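Local coordinates for protein dTDP-4-amino-4,6-dideoxyglucose formyltransferase (Shewanella sp. FDAARGOS_354, PDB 6V2T) that probably transfers a formyl group from a folate cofactor to the amino group of dTDP-4-amino-4,6-dideoxyglucose, a sugar linked to O-antigen synthesis, at residues B[24-29]-B[94-99]; B[48-53]-B[193-198]; B[59-64]-B[76-81]. All coordinates share one frame; numbering follows the deposited sequence.

Contact 1: B[24-29]-B[94-99]. With 0FX (dTDP-4-amino-4,6-dideoxyglucose), chain G.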
loop_
_atom_site.group_PDB
_atom_site.type_symbol
_atom_site.label_atom_id
_atom_site.label_comp_id
_atom_site.label_asym_id
_atom_site.label_seq_id
_atom_site.Cartn_x
_atom_site.Cartn_y
_atom_site.Cartn_z
ATOM N N MET B 24 48.263 4.330 -4.137
ATOM C CA MET B 24 47.285 4.299 -3.018
ATOM C C MET B 24 46.224 3.226 -3.287
ATOM O O MET B 24 45.632 3.255 -4.372
ATOM C CB MET B 24 46.596 5.645 -2.866
ATOM C CG MET B 24 45.848 5.747 -1.523
ATOM S SD MET B 24 44.767 7.100 -1.671
ATOM C CE MET B 24 44.181 7.189 0.025
ATOM N N HIS B 25 46.029 2.327 -2.323
ATOM C CA HIS B 25 44.976 1.284 -2.266
ATOM C C HIS B 25 43.838 1.756 -1.356
ATOM O O HIS B 25 44.109 2.051 -0.173
ATOM C CB HIS B 25 45.596 -0.023 -1.770
ATOM C CG HIS B 25 46.858 -0.340 -2.503
ATOM N ND1 HIS B 25 48.107 -0.146 -1.948
ATOM C CD2 HIS B 25 47.064 -0.761 -3.770
ATOM C CE1 HIS B 25 49.031 -0.475 -2.830
ATOM N NE2 HIS B 25 48.416 -0.850 -3.957
ATOM N N VAL B 26 42.628 1.847 -1.899
ATOM C CA VAL B 26 41.384 2.200 -1.154
ATOM C C VAL B 26 40.493 0.964 -1.116
ATOM O O VAL B 26 40.225 0.395 -2.219
ATOM C CB VAL B 26 40.660 3.394 -1.792
ATOM C CG1 VAL B 26 39.295 3.626 -1.161
ATOM C CG2 VAL B 26 41.515 4.651 -1.774
ATOM N N LEU B 27 40.087 0.535 0.087
ATOM C CA LEU B 27 39.151 -0.596 0.273
ATOM C C LEU B 27 37.726 -0.060 0.478
ATOM O O LEU B 27 37.459 0.705 1.445
ATOM C CB LEU B 27 39.590 -1.498 1.426
ATOM C CG LEU B 27 38.577 -2.586 1.795
ATOM C CD1 LEU B 27 38.486 -3.622 0.676
ATOM C CD2 LEU B 27 38.942 -3.249 3.113
ATOM N N ILE B 28 36.803 -0.485 -0.383
ATOM C CA ILE B 28 35.369 -0.135 -0.245
ATOM C C ILE B 28 34.650 -1.378 0.271
ATOM O O ILE B 28 34.703 -2.440 -0.392
ATOM C CB ILE B 28 34.855 0.482 -1.553
ATOM C CG1 ILE B 28 35.624 1.780 -1.834
ATOM C CG2 ILE B 28 33.356 0.725 -1.499
ATOM C CD1 ILE B 28 35.484 2.261 -3.233
ATOM N N VAL B 29 34.126 -1.280 1.501
ATOM C CA VAL B 29 33.321 -2.351 2.141
ATOM C C VAL B 29 31.868 -1.905 2.104
ATOM O O VAL B 29 31.538 -0.825 2.634
ATOM C CB VAL B 29 33.739 -2.667 3.580
ATOM C CG1 VAL B 29 33.015 -3.901 4.099
ATOM C CG2 VAL B 29 35.236 -2.846 3.710
ATOM N N LEU B 94 43.295 3.656 2.999
ATOM C CA LEU B 94 41.945 4.190 3.332
ATOM C C LEU B 94 40.905 3.080 3.242
ATOM O O LEU B 94 40.917 2.363 2.245
ATOM C CB LEU B 94 41.604 5.311 2.356
ATOM C CG LEU B 94 40.168 5.830 2.438
ATOM C CD1 LEU B 94 39.920 6.501 3.802
ATOM C CD2 LEU B 94 39.864 6.802 1.304
ATOM N N VAL B 95 39.975 3.023 4.196
ATOM C CA VAL B 95 38.773 2.152 4.107
ATOM C C VAL B 95 37.537 3.045 4.102
ATOM O O VAL B 95 37.456 3.928 4.983
ATOM C CB VAL B 95 38.709 1.109 5.235
ATOM C CG1 VAL B 95 37.509 0.188 5.057
ATOM C CG2 VAL B 95 39.986 0.311 5.317
ATOM N N VAL B 96 36.624 2.791 3.159
ATOM C CA VAL B 96 35.296 3.457 3.052
ATOM C C VAL B 96 34.198 2.416 3.297
ATOM O O VAL B 96 34.078 1.436 2.540
ATOM C CB VAL B 96 35.103 4.202 1.721
ATOM C CG1 VAL B 96 33.721 4.817 1.652
ATOM C CG2 VAL B 96 36.173 5.260 1.503
ATOM N N SER B 97 33.434 2.630 4.364
ATOM C CA SER B 97 32.211 1.872 4.663
ATOM C C SER B 97 31.073 2.511 3.882
ATOM O O SER B 97 30.755 3.679 4.147
ATOM C CB SER B 97 31.908 1.881 6.131
ATOM O OG SER B 97 30.555 1.544 6.305
ATOM N N ALA B 98 30.494 1.775 2.956
ATOM C CA ALA B 98 29.344 2.220 2.145
ATOM C C ALA B 98 28.160 1.318 2.496
ATOM O O ALA B 98 27.950 0.291 1.812
ATOM C CB ALA B 98 29.703 2.194 0.678
ATOM N N HIS B 99 27.419 1.682 3.542
ATOM C CA HIS B 99 26.300 0.853 4.060
ATOM C C HIS B 99 26.871 -0.535 4.388
ATOM O O HIS B 99 26.398 -1.519 3.844
ATOM C CB HIS B 99 25.160 0.811 3.044
ATOM C CG HIS B 99 24.475 2.118 2.815
ATOM N ND1 HIS B 99 23.136 2.191 2.524
ATOM C CD2 HIS B 99 24.930 3.388 2.835
ATOM C CE1 HIS B 99 22.797 3.460 2.348
ATOM N NE2 HIS B 99 23.888 4.218 2.542
HETATM O O4P 0FX G . 20.504 1.050 3.979
HETATM P P2 0FX G . 20.975 -0.370 3.657
HETATM O O3P 0FX G . 22.114 -0.398 2.687
HETATM O O1G 0FX G . 21.514 -0.857 5.048
HETATM C C1G 0FX G . 22.854 -1.341 5.122
HETATM C C2G 0FX G . 22.768 -2.603 5.957
HETATM O O2G 0FX G . 21.933 -3.627 5.384
HETATM C C3G 0FX G . 22.190 -2.198 7.302
HETATM O O3G 0FX G . 22.214 -3.371 8.129
HETATM C C4G 0FX G . 22.966 -1.018 7.920
HETATM N N4A 0FX G . 22.211 -0.499 9.065
HETATM C C5G 0FX G . 23.208 0.158 6.982
HETATM C C6G 0FX G . 24.185 1.173 7.612
HETATM O O5G 0FX G . 23.706 -0.348 5.740
HETATM O OPP 0FX G . 19.982 -1.526 2.908
HETATM P P 0FX G . 18.898 -2.126 3.870
HETATM O O1P 0FX G . 19.330 -2.853 5.055
HETATM O O2P 0FX G . 18.129 -3.134 3.059
HETATM O O5 0FX G . 17.751 -1.107 4.238
HETATM C C5 0FX G . 17.277 -0.178 3.300
HETATM C C4 0FX G . 15.898 0.282 3.787
HETATM O O4 0FX G . 14.927 -0.762 3.697
HETATM C C3 0FX G . 15.845 0.668 5.276
HETATM O O3 0FX G . 16.342 1.978 5.512
HETATM C C2 0FX G . 14.361 0.470 5.673
HETATM C C1 0FX G . 13.964 -0.667 4.692
HETATM N N11 0FX G . 13.896 -1.934 5.407
HETATM C C61 0FX G . 14.899 -2.839 5.373
HETATM C C51 0FX G . 14.753 -4.041 6.063
HETATM C C5A 0FX G . 15.879 -5.069 6.046
HETATM C C21 0FX G . 12.767 -2.176 6.085
HETATM O O21 0FX G . 11.789 -1.236 6.094
HETATM N N31 0FX G . 12.591 -3.325 6.783
HETATM C C41 0FX G . 13.571 -4.267 6.779
HETATM O O41 0FX G . 13.395 -5.395 7.529
#
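A first torsion of -177° turns CG1 of Val-95 away from its own backbone N, laying this methyl 4.0 Å from CG2 of Val-29, which comes at it crosswise from the adjacent strand. The same CG1 rests 3.6 Å from the backbone O of Leu-27, and its next apolar neighbour is CD2 of Leu-27. The other face of the sheet is built differently. There Leu-94 and Val-26 stand side by side and point the same way, with CD2 of Leu-94 4.1 Å from each of the two methyls of Val-26. Met-24 reaches in from the strand's start on an extended chain, ending with CE against CB of Leu-94.

Between these two layers of side chains four nearly straight backbone hydrogen bonds join two parallel strands. Leu-27 N donates to Leu-94 O at 2.9 Å, and Leu-27 O accepts from Val-96 N; Val-29 repeats the pattern, its N bonding to Val-96 O and its O accepting from Ala-98 N at 2.8 Å. Each accepting carbonyl also receives a CA-H from the partner strand. Leu-94 N, just before the first bond, is buried and has no partner in the model.

Toward the carboxy end of strand 94-98 the chemistry becomes polar: Ser-97, still in the strand, touches the bound folic acid, and just beyond the strand the ring of His-99 meets the nucleotide sugar edge-on. Its ND1 donates to phosphate oxygen O3P of 0FX at 2.8 Å, with an N-H...O angle of 152° and the oxygen in the ring plane. NE2 is bonded to Glu-182, which should fix the rotation of the ring. The apolar strand pair thus delivers, at its carboxy end, a histidine oriented to bind the diphosphate of the substrate.

Contact 2: B[48-53]-B[193-198]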
loop_
_atom_site.group_PDB
_atom_site.type_symbol
_atom_site.label_atom_id
_atom_site.label_comp_id
_atom_site.label_asym_id
_atom_site.label_seq_id
_atom_site.Cartn_x
_atom_site.Cartn_y
_atom_site.Cartn_z
ATOM N N ASP B 48 40.659 10.299 -14.383
ATOM C CA ASP B 48 41.709 11.333 -14.602
ATOM C C ASP B 48 42.229 11.855 -13.250
ATOM O O ASP B 48 43.233 12.595 -13.256
ATOM C CB ASP B 48 41.176 12.486 -15.467
ATOM C CG ASP B 48 39.983 13.231 -14.879
ATOM O OD1 ASP B 48 39.137 12.575 -14.234
ATOM O OD2 ASP B 48 39.903 14.466 -15.068
ATOM N N LYS B 49 41.546 11.529 -12.143
ATOM C CA LYS B 49 41.910 11.961 -10.767
ATOM C C LYS B 49 42.586 10.800 -10.050
ATOM O O LYS B 49 43.197 11.056 -9.009
ATOM C CB LYS B 49 40.678 12.367 -9.954
ATOM C CG LYS B 49 39.706 13.323 -10.625
ATOM C CD LYS B 49 39.852 14.753 -10.179
ATOM C CE LYS B 49 38.647 15.603 -10.508
ATOM N NZ LYS B 49 38.280 16.464 -9.364
ATOM N N PHE B 50 42.459 9.577 -10.567
ATOM C CA PHE B 50 42.719 8.319 -9.815
ATOM C C PHE B 50 43.754 7.470 -10.534
ATOM O O PHE B 50 43.808 6.253 -10.274
ATOM C CB PHE B 50 41.423 7.527 -9.591
ATOM C CG PHE B 50 40.420 8.178 -8.669
ATOM C CD1 PHE B 50 39.062 8.153 -8.955
ATOM C CD2 PHE B 50 40.821 8.830 -7.509
ATOM C CE1 PHE B 50 38.135 8.756 -8.111
ATOM C CE2 PHE B 50 39.891 9.425 -6.669
ATOM C CZ PHE B 50 38.552 9.401 -6.970
ATOM N N GLN B 51 44.592 8.117 -11.351
ATOM C CA GLN B 51 45.784 7.513 -11.996
ATOM C C GLN B 51 46.505 6.623 -10.982
ATOM O O GLN B 51 46.822 5.475 -11.337
ATOM C CB GLN B 51 46.722 8.605 -12.524
ATOM C CG GLN B 51 47.158 8.411 -13.968
ATOM C CD GLN B 51 46.035 8.588 -14.963
ATOM O OE1 GLN B 51 46.094 8.077 -16.079
ATOM N NE2 GLN B 51 44.999 9.311 -14.568
ATOM N N SER B 52 46.723 7.110 -9.753
ATOM C CA SER B 52 47.584 6.442 -8.738
ATOM C C SER B 52 46.758 5.890 -7.561
ATOM O O SER B 52 47.381 5.559 -6.517
ATOM C CB SER B 52 48.662 7.364 -8.242
ATOM O OG SER B 52 49.264 8.083 -9.307
ATOM N N VAL B 53 45.435 5.738 -7.717
ATOM C CA VAL B 53 44.566 5.115 -6.666
ATOM C C VAL B 53 43.923 3.853 -7.241
ATOM O O VAL B 53 43.260 3.988 -8.283
ATOM C CB VAL B 53 43.487 6.093 -6.178
ATOM C CG1 VAL B 53 42.715 5.516 -5.001
ATOM C CG2 VAL B 53 44.056 7.460 -5.840
ATOM N N LEU B 193 37.367 12.927 -0.472
ATOM C CA LEU B 193 37.453 11.939 0.640
ATOM C C LEU B 193 38.765 11.186 0.540
ATOM O O LEU B 193 39.512 11.047 1.550
ATOM C CB LEU B 193 36.319 10.910 0.531
ATOM C CG LEU B 193 34.936 11.422 0.878
ATOM C CD1 LEU B 193 33.911 10.286 0.775
ATOM C CD2 LEU B 193 34.952 12.060 2.265
ATOM N N VAL B 194 39.021 10.661 -0.648
ATOM C CA VAL B 194 40.248 9.879 -0.913
ATOM C C VAL B 194 41.486 10.725 -0.585
ATOM O O VAL B 194 42.381 10.147 0.033
ATOM C CB VAL B 194 40.282 9.357 -2.361
ATOM C CG1 VAL B 194 41.607 8.689 -2.648
ATOM C CG2 VAL B 194 39.117 8.424 -2.658
ATOM N N PHE B 195 41.533 12.015 -0.968
ATOM C CA PHE B 195 42.767 12.864 -0.924
ATOM C C PHE B 195 42.751 13.799 0.298
ATOM O O PHE B 195 43.592 14.707 0.362
ATOM C CB PHE B 195 42.925 13.657 -2.234
ATOM C CG PHE B 195 43.095 12.772 -3.440
ATOM C CD1 PHE B 195 43.977 11.708 -3.415
ATOM C CD2 PHE B 195 42.329 12.973 -4.582
ATOM C CE1 PHE B 195 44.122 10.869 -4.512
ATOM C CE2 PHE B 195 42.447 12.117 -5.665
ATOM C CZ PHE B 195 43.352 11.080 -5.640
ATOM N N ALA B 196 41.818 13.566 1.231
ATOM C CA ALA B 196 41.647 14.296 2.507
ATOM C C ALA B 196 41.514 15.796 2.261
ATOM O O ALA B 196 41.990 16.611 3.088
ATOM C CB ALA B 196 42.774 13.993 3.446
ATOM N N ASN B 197 40.833 16.157 1.183
ATOM C CA ASN B 197 40.465 17.559 0.920
ATOM C C ASN B 197 39.156 17.833 1.654
ATOM O O ASN B 197 38.100 17.889 0.994
ATOM C CB ASN B 197 40.385 17.823 -0.578
ATOM C CG ASN B 197 40.176 19.284 -0.860
ATOM O OD1 ASN B 197 40.440 20.122 -0.000
ATOM N ND2 ASN B 197 39.640 19.573 -2.037
ATOM N N TYR B 198 39.221 17.965 2.983
ATOM C CA TYR B 198 38.040 18.145 3.856
ATOM C C TYR B 198 38.481 18.712 5.204
ATOM O O TYR B 198 39.694 18.729 5.486
ATOM C CB TYR B 198 37.265 16.828 4.006
ATOM C CG TYR B 198 38.032 15.630 4.504
ATOM C CD1 TYR B 198 38.558 15.592 5.792
ATOM C CD2 TYR B 198 38.158 14.482 3.731
ATOM C CE1 TYR B 198 39.241 14.482 6.255
ATOM C CE2 TYR B 198 38.835 13.363 4.188
ATOM C CZ TYR B 198 39.386 13.361 5.458
ATOM O OH TYR B 198 40.039 12.244 5.913
#
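Phe-195, Val-194 and Val-53 bury the most surface here, and Phe-195 does so by laying its ring against the turn that leads into strand 53-60. It is the first residue beyond helix 171-194 to leave helical geometry. Its CG lies anti to the carbonyl carbon (chi1 -62°), which sends the far end of the ring across to three partners. CZ approaches the backbone O of Lys-49 at 3.4 Å, an approach made at the ring edge, where the weakly positive C-H groups suit a carbonyl oxygen. CE1 lies 3.7 Å from CG2 of Val-53, which comes from the opposite direction. CE2 comes within 3.8 Å of CE2 of Phe-50. The two phenyl rings, with centroids 5.9 Å apart and planes inclined at 40°, meet obliquely, in neither a stack nor a T-shaped arrangement.

Val-194 packs beside it. Its CG1 slides past CG1 of Val-53 at 4.1 Å, while its CG2 lies 4.2 Å from CE2 of Phe-50; CG1 also lies over one face of the Phe-195 ring, toward its rim. No hydrogen bond crosses between 48-53 and 193-198, so the join rests on apolar packing and the carbonyl at the ring edge. The receiving loop is nonetheless ordered by a type I turn from Phe-50 to Val-53, closed by Val-53 N bonding to Phe-50 O at 3.1 Å. Phe-50 in this loop also makes an edge-to-face pair with Phe-55, while at the helix end Arg-113 hydrogen-bonds the carbonyls of Leu-193 and Val-194.

Val-53 and Val-194 both continue onto Val-26 of strand 24-30. The arrangement is that of an alpha/beta fold of Rossmann type, in which the carboxy end of a covering helix packs against the loop leading into a strand in the parallel part of the central mixed sheet.

Contact 3: B[59-64]-B[76-81]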
loop_
_atom_site.group_PDB
_atom_site.type_symbol
_atom_site.label_atom_id
_atom_site.label_comp_id
_atom_site.label_asym_id
_atom_site.label_seq_id
_atom_site.Cartn_x
_atom_site.Cartn_y
_atom_site.Cartn_z
ATOM N N TYR B 59 32.152 -7.188 0.351
ATOM C CA TYR B 59 30.874 -7.135 1.106
ATOM C C TYR B 59 31.123 -7.811 2.449
ATOM O O TYR B 59 32.197 -8.409 2.631
ATOM C CB TYR B 59 29.723 -7.740 0.304
ATOM C CG TYR B 59 29.865 -9.221 0.082
ATOM C CD1 TYR B 59 29.570 -10.114 1.093
ATOM C CD2 TYR B 59 30.308 -9.729 -1.129
ATOM C CE1 TYR B 59 29.705 -11.480 0.918
ATOM C CE2 TYR B 59 30.428 -11.095 -1.330
ATOM C CZ TYR B 59 30.134 -11.973 -0.299
ATOM O OH TYR B 59 30.264 -13.323 -0.461
ATOM N N SER B 60 30.180 -7.650 3.384
ATOM C CA SER B 60 30.332 -8.094 4.791
ATOM C C SER B 60 30.061 -9.598 4.850
ATOM O O SER B 60 29.156 -10.062 4.142
ATOM C CB SER B 60 29.413 -7.360 5.744
ATOM O OG SER B 60 29.787 -6.002 5.908
ATOM N N ALA B 61 30.801 -10.305 5.701
ATOM C CA ALA B 61 30.661 -11.760 5.949
ATOM C C ALA B 61 29.226 -12.059 6.411
ATOM O O ALA B 61 28.617 -13.012 5.895
ATOM C CB ALA B 61 31.691 -12.179 6.979
ATOM N N ILE B 62 28.688 -11.215 7.292
ATOM C CA ILE B 62 27.362 -11.420 7.953
ATOM C C ILE B 62 26.219 -11.175 6.952
ATOM O O ILE B 62 25.062 -11.513 7.287
ATOM C CB ILE B 62 27.265 -10.545 9.220
ATOM C CG1 ILE B 62 26.162 -11.045 10.159
ATOM C CG2 ILE B 62 27.101 -9.073 8.871
ATOM C CD1 ILE B 62 26.427 -10.795 11.631
ATOM N N ASN B 63 26.521 -10.632 5.765
ATOM C CA ASN B 63 25.534 -10.420 4.675
ATOM C C ASN B 63 24.837 -11.759 4.442
ATOM O O ASN B 63 25.540 -12.748 4.119
ATOM C CB ASN B 63 26.154 -9.860 3.385
ATOM C CG ASN B 63 25.131 -9.259 2.448
ATOM O OD1 ASN B 63 24.018 -9.766 2.348
ATOM N ND2 ASN B 63 25.476 -8.173 1.765
ATOM N N LYS B 64 23.519 -11.778 4.648
ATOM C CA LYS B 64 22.659 -12.981 4.516
ATOM C C LYS B 64 22.239 -13.203 3.054
ATOM O O LYS B 64 21.877 -14.351 2.755
ATOM C CB LYS B 64 21.445 -12.863 5.445
ATOM C CG LYS B 64 21.777 -12.666 6.919
ATOM C CD LYS B 64 20.584 -12.823 7.855
ATOM C CE LYS B 64 20.361 -14.244 8.334
ATOM N NZ LYS B 64 21.443 -14.696 9.240
ATOM N N SER B 76 33.737 -11.656 -0.003
ATOM C CA SER B 76 33.443 -11.384 1.421
ATOM C C SER B 76 34.704 -10.838 2.097
ATOM O O SER B 76 35.821 -11.190 1.655
ATOM C CB SER B 76 32.952 -12.620 2.112
ATOM O OG SER B 76 32.476 -12.278 3.401
ATOM N N ILE B 77 34.520 -10.017 3.134
ATOM C CA ILE B 77 35.584 -9.720 4.136
ATOM C C ILE B 77 34.921 -9.706 5.510
ATOM O O ILE B 77 33.721 -9.370 5.563
ATOM C CB ILE B 77 36.328 -8.406 3.827
ATOM C CG1 ILE B 77 37.729 -8.395 4.443
ATOM C CG2 ILE B 77 35.507 -7.190 4.239
ATOM C CD1 ILE B 77 38.685 -7.419 3.780
ATOM N N ASN B 78 35.678 -10.080 6.540
ATOM C CA ASN B 78 35.219 -10.182 7.947
ATOM C C ASN B 78 36.037 -9.249 8.839
ATOM O O ASN B 78 37.081 -9.644 9.371
ATOM C CB ASN B 78 35.310 -11.616 8.464
ATOM C CG ASN B 78 34.699 -11.756 9.840
ATOM O OD1 ASN B 78 34.250 -10.781 10.442
ATOM N ND2 ASN B 78 34.663 -12.978 10.332
ATOM N N VAL B 79 35.491 -8.078 9.096
ATOM C CA VAL B 79 36.136 -6.978 9.853
ATOM C C VAL B 79 36.281 -7.357 11.338
ATOM O O VAL B 79 36.978 -6.618 12.071
ATOM C CB VAL B 79 35.284 -5.722 9.601
ATOM C CG1 VAL B 79 35.363 -4.730 10.724
ATOM C CG2 VAL B 79 35.641 -5.102 8.257
ATOM N N LYS B 80 35.686 -8.469 11.778
ATOM C CA LYS B 80 35.889 -9.015 13.147
ATOM C C LYS B 80 36.920 -10.153 13.126
ATOM O O LYS B 80 37.195 -10.686 14.198
ATOM C CB LYS B 80 34.556 -9.487 13.730
ATOM C CG LYS B 80 33.455 -8.437 13.710
ATOM C CD LYS B 80 32.412 -8.632 14.787
ATOM C CE LYS B 80 31.276 -7.638 14.677
ATOM N NZ LYS B 80 30.007 -8.204 15.196
ATOM N N SER B 81 37.473 -10.512 11.962
ATOM C CA SER B 81 38.590 -11.493 11.833
ATOM C C SER B 81 39.940 -10.800 12.088
ATOM O O SER B 81 40.311 -9.930 11.280
ATOM C CB SER B 81 38.590 -12.162 10.483
ATOM O OG SER B 81 39.886 -12.680 10.192
#
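Tyr-59 and Ser-76 pair in parallel where the beta-alpha-beta unit of strand 53-60, helix 67-70 and strand 75-77 closes at the edge of the sheet. From CB of Tyr-59 the chain turns between the backbone N and the carbonyl carbon (chi1 67°), which sets the ring with one face against the backbone of Ser-76. Beyond CG, CD1 lies 4.1 Å from Ser-76 CA, and CE1 comes to 3.6 Å from Ser-76 CB. On the other branch CD2 and CE2 face Ser-76 N, CE2 at 3.6 Å. CZ is near both Ser-76 N and CB, and the tip, OH, ends 3.8 Å from that CB. The result is a CH-pi contact, with Ser-76 CA 3.9 Å from the ring centroid and 15° off its normal. Leu-69 and Ile-70 of helix 67-70 also touch this side chain.

The strands themselves are joined by Ile-77 N donating to Tyr-59 O at 2.9 Å, followed by a weak bond from Ala-61 N to Ile-77 O. Ser-60 turns away, its OG bonding Asp-31. Where the strands part, Ser-76 OG packs 3.2 Å from Ala-61 CA.

Contact 1 forms the buried middle of the sheet, whereas contacts 2 and 3 lie at opposite ends of strand 53-60, their centres about 26 Å apart. That strand runs through contacts 2 and 3 and pairs with 24-30 of contact 1; Val-53 packs on Val-26, and Ile-77, from the edge strand 75-77, packs on Leu-27 and Val-29. Met-24 N probably also hydrogen-bonds Ser-52 O. Chemistry follows position. Contact 1 combines regular strand bonding with aliphatic packing and a phosphate-binding histidine; contact 2, mostly buried but rimmed by the exposed Phe-195, has no hydrogen bonds across it; contact 3, partly buried, has one good strand bond, one weak one and an aromatic face over backbone.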